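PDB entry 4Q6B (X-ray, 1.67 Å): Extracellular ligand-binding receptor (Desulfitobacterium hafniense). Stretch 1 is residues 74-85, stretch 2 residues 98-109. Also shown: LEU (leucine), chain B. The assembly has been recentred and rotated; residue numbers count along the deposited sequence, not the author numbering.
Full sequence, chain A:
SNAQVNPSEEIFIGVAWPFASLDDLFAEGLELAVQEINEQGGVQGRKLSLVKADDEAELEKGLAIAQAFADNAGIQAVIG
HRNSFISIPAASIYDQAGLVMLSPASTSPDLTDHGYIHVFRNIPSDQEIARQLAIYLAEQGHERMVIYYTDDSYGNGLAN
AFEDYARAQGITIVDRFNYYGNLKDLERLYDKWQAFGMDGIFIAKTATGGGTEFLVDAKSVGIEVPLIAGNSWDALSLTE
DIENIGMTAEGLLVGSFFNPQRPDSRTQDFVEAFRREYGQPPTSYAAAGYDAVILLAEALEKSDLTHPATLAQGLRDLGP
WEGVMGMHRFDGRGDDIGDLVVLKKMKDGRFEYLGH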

# COMPACT_ATOMS: atom_id res chain seq x y z
N GLY A 74 11.28 25.47 1.61
CA GLY A 74 12.34 24.50 1.79
C GLY A 74 11.99 23.03 1.60
O GLY A 74 12.88 22.18 1.57
N ILE A 75 10.70 22.72 1.44
CA ILE A 75 10.29 21.34 1.23
C ILE A 75 10.27 21.01 -0.28
O ILE A 75 9.53 21.67 -1.04
CB ILE A 75 8.88 21.13 1.85
CG1 ILE A 75 8.92 21.43 3.37
CG2 ILE A 75 8.37 19.72 1.62
CD1 ILE A 75 9.68 20.36 4.19
N GLN A 76 11.07 20.00 -0.69
CA GLN A 76 11.26 19.71 -2.12
C GLN A 76 10.20 18.76 -2.64
O GLN A 76 9.91 18.76 -3.85
CB GLN A 76 12.64 19.08 -2.38
CG GLN A 76 13.84 19.94 -1.86
CD GLN A 76 14.09 21.26 -2.61
OE1 GLN A 76 13.56 21.50 -3.70
NE2 GLN A 76 14.93 22.12 -2.02
N ALA A 77 9.65 17.97 -1.74
CA ALA A 77 8.65 16.93 -2.02
C ALA A 77 8.15 16.40 -0.68
O ALA A 77 8.77 16.63 0.38
CB ALA A 77 9.27 15.78 -2.83
N VAL A 78 7.01 15.71 -0.71
CA VAL A 78 6.44 15.05 0.47
C VAL A 78 6.15 13.58 0.22
O VAL A 78 5.60 13.19 -0.83
CB VAL A 78 5.12 15.79 0.91
CG1 VAL A 78 4.36 15.07 2.09
CG2 VAL A 78 5.46 17.20 1.25
N ILE A 79 6.51 12.76 1.22
CA ILE A 79 6.19 11.32 1.26
C ILE A 79 5.03 11.18 2.23
O ILE A 79 5.13 11.60 3.38
CB ILE A 79 7.39 10.48 1.78
CG1 ILE A 79 8.50 10.52 0.73
CG2 ILE A 79 6.98 9.00 1.90
CD1 ILE A 79 9.78 9.88 1.18
N GLY A 80 3.91 10.65 1.74
CA GLY A 80 2.74 10.45 2.58
C GLY A 80 1.49 10.53 1.70
O GLY A 80 1.64 10.60 0.49
N HIS A 81 0.28 10.48 2.29
CA HIS A 81 0.07 10.08 3.69
C HIS A 81 -0.20 8.56 3.68
O HIS A 81 -0.05 7.90 2.64
CB HIS A 81 -1.12 10.86 4.30
CG HIS A 81 -0.88 12.34 4.39
ND1 HIS A 81 -1.04 13.04 5.58
CD2 HIS A 81 -0.48 13.26 3.48
CE1 HIS A 81 -0.75 14.31 5.39
NE2 HIS A 81 -0.41 14.48 4.12
N ARG A 82 -0.60 7.99 4.82
CA ARG A 82 -0.79 6.52 4.86
C ARG A 82 -2.21 6.18 4.45
O ARG A 82 -2.44 5.40 3.50
CB ARG A 82 -0.59 6.00 6.29
CG ARG A 82 -0.63 4.47 6.39
CD ARG A 82 -0.35 4.04 7.85
NE ARG A 82 -0.32 2.58 8.06
CZ ARG A 82 -1.35 1.87 8.50
NH1 ARG A 82 -1.22 0.56 8.67
NH2 ARG A 82 -2.51 2.47 8.76
N ASN A 83 -3.18 6.82 5.10
CA ASN A 83 -4.57 6.43 4.89
C ASN A 83 -5.12 7.14 3.67
O ASN A 83 -4.92 8.36 3.53
CB ASN A 83 -5.45 6.85 6.09
CG ASN A 83 -4.98 6.21 7.39
OD1 ASN A 83 -4.06 6.72 8.03
ND2 ASN A 83 -5.58 5.07 7.76
N SER A 84 -5.81 6.42 2.80
CA SER A 84 -6.39 7.11 1.63
C SER A 84 -7.38 8.23 1.97
O SER A 84 -7.45 9.23 1.25
CB SER A 84 -7.07 6.09 0.69
OG SER A 84 -6.13 5.22 0.11
N PHE A 85 -8.14 8.11 3.07
CA PHE A 85 -9.08 9.20 3.38
C PHE A 85 -8.41 10.50 3.79
O PHE A 85 -9.06 11.57 3.83
CB PHE A 85 -10.12 8.77 4.41
CG PHE A 85 -9.60 8.79 5.83
CD1 PHE A 85 -9.82 9.90 6.63
CD2 PHE A 85 -8.92 7.70 6.36
CE1 PHE A 85 -9.37 9.95 7.95
CE2 PHE A 85 -8.44 7.75 7.70
CZ PHE A 85 -8.67 8.88 8.47
N GLY A 98 1.79 22.76 -6.32
CA GLY A 98 2.84 22.29 -7.22
C GLY A 98 3.93 21.62 -6.42
O GLY A 98 5.10 21.87 -6.66
N LEU A 99 3.54 20.81 -5.42
CA LEU A 99 4.51 20.06 -4.63
C LEU A 99 4.19 18.58 -4.71
O LEU A 99 3.04 18.19 -4.47
CB LEU A 99 4.41 20.53 -3.17
CG LEU A 99 5.37 19.94 -2.14
CD1 LEU A 99 6.80 20.29 -2.54
CD2 LEU A 99 5.01 20.55 -0.78
N VAL A 100 5.19 17.76 -5.06
CA VAL A 100 4.98 16.32 -5.14
C VAL A 100 4.55 15.72 -3.81
O VAL A 100 5.12 16.00 -2.76
CB VAL A 100 6.23 15.59 -5.65
CG1 VAL A 100 6.20 14.05 -5.31
CG2 VAL A 100 6.37 15.80 -7.14
N MSE A 101 3.49 14.91 -3.88
CA MSE A 101 3.10 14.06 -2.77
C MSE A 101 3.25 12.63 -3.25
O MSE A 101 2.68 12.27 -4.28
CB MSE A 101 1.64 14.30 -2.38
CG MSE A 101 1.31 13.64 -1.05
SE MSE A 101 -0.61 13.25 -0.84
CE MSE A 101 -0.58 11.61 -1.90
N LEU A 102 4.06 11.82 -2.58
CA LEU A 102 4.28 10.43 -3.06
C LEU A 102 3.86 9.51 -1.92
O LEU A 102 4.52 9.51 -0.88
CB LEU A 102 5.75 10.23 -3.43
CG LEU A 102 6.21 8.81 -3.76
CD1 LEU A 102 5.51 8.28 -4.97
CD2 LEU A 102 7.74 8.81 -4.05
N SER A 103 2.76 8.78 -2.09
CA SER A 103 2.27 7.93 -1.02
C SER A 103 2.77 6.51 -1.11
O SER A 103 2.64 5.85 -2.11
CB SER A 103 0.74 7.89 -0.95
OG SER A 103 0.33 7.05 0.12
N PRO A 104 3.38 6.09 0.07
CA PRO A 104 3.80 4.69 0.04
C PRO A 104 2.78 3.74 0.65
O PRO A 104 3.13 2.61 0.93
CB PRO A 104 5.08 4.70 0.87
CG PRO A 104 4.76 5.60 1.98
CD PRO A 104 3.88 6.67 1.42
N ALA A 105 1.58 4.20 0.96
CA ALA A 105 0.56 3.30 1.47
C ALA A 105 -0.89 3.43 0.99
O ALA A 105 -1.66 2.51 1.18
CB ALA A 105 0.61 3.28 2.98
N SER A 106 -1.26 4.56 0.39
CA SER A 106 -2.66 4.78 0.09
C SER A 106 -3.03 4.09 -1.20
O SER A 106 -2.56 4.47 -2.25
CB SER A 106 -2.97 6.28 -0.01
OG SER A 106 -2.75 6.95 1.21
N THR A 107 -3.92 3.10 -1.11
CA THR A 107 -4.23 2.23 -2.24
C THR A 107 -5.57 2.51 -2.92
O THR A 107 -5.86 1.89 -3.95
CB THR A 107 -4.25 0.75 -1.80
OG1 THR A 107 -5.18 0.61 -0.71
CG2 THR A 107 -2.85 0.31 -1.36
N SER A 108 -6.36 3.46 -2.44
CA SER A 108 -7.63 3.77 -3.12
C SER A 108 -7.44 4.20 -4.57
O SER A 108 -6.68 5.12 -4.87
CB SER A 108 -8.38 4.88 -2.40
OG SER A 108 -9.57 5.23 -3.14
N PRO A 109 -8.20 3.57 -5.47
CA PRO A 109 -8.20 4.03 -6.87
C PRO A 109 -8.55 5.51 -7.05
O PRO A 109 -8.07 6.15 -7.99
CB PRO A 109 -9.26 3.13 -7.51
CG PRO A 109 -9.19 1.84 -6.71
CD PRO A 109 -8.92 2.30 -5.27
N LEU B . -4.07 0.93 2.10
CA LEU B . -4.69 1.67 3.21
C LEU B . -5.38 2.92 2.69
O LEU B . -6.03 3.63 3.45
CB LEU B . -3.63 2.03 4.24
CG LEU B . -3.20 0.67 4.82
CD1 LEU B . -1.71 0.54 4.85
CD2 LEU B . -3.81 0.37 6.18
OXT LEU B . -5.30 3.20 1.49
O HOH W 1 7.94 18.68 -5.60

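How do the two backbones join? They run side by side as parallel strands, Val78 paired with Met101 and Ile79 with Leu102. Val78 N donates to Val100 O (2.8 Å), Leu102 N to Val78 O (2.7 Å) and Gly80 N to Leu102 O (2.9 Å), so the bonds alternate in direction as a parallel ladder requires. Before the ladder begins, a water extends the link, donating to Gln76 O (2.6 Å) and accepting from Val100 N (2.9 Å).

Which apolar side chains meet? Leu99 reaches across at the start, its CD2 lying 3.9 Å from Val78 CG2 and 4.2 Å from Ile75 CG2. Val78 and Met101 share one face of the sheet; Ile79 and Leu102 share the other, where Ile79 CG2 packs 3.9 Å from Pro104 CD. Met101, a selenomethionine, brings its SE to the edge of the His81 ring, 4.3 Å from His81 CD2.

What holds the stretches together once the ladder ends? Serine hydroxyls take over, two of them donating to carbonyls that the ladder leaves free. Ser103 OG donates to His81 O (2.7 Å) and also accepts from Ser106 N (3.0 Å) and Ala105 N (3.2 Å), so one hydroxyl both ties the stretches and braces its own turn. Ser106 OG donates to Arg82 O (2.8 Å). From stretch 1, Ser84 OG instead accepts a backbone N-H, that of Ser108 N (3.1 Å).

How does the bound leucine use this junction? Its carboxylate fits between the stretches: Ser84 N donates to leucine O (2.9 Å), while Ser84 OG (2.6 Å) and Thr107 N (2.9 Å) both donate to leucine OXT. The leucine amino N donates to Ala105 O and Thr107 OG1, each 3.0 Å away. Both stretches therefore grip the ligand, as suits a ligand-binding receptor, and leucine CD2 lies over one face of the Arg82 guanidinium.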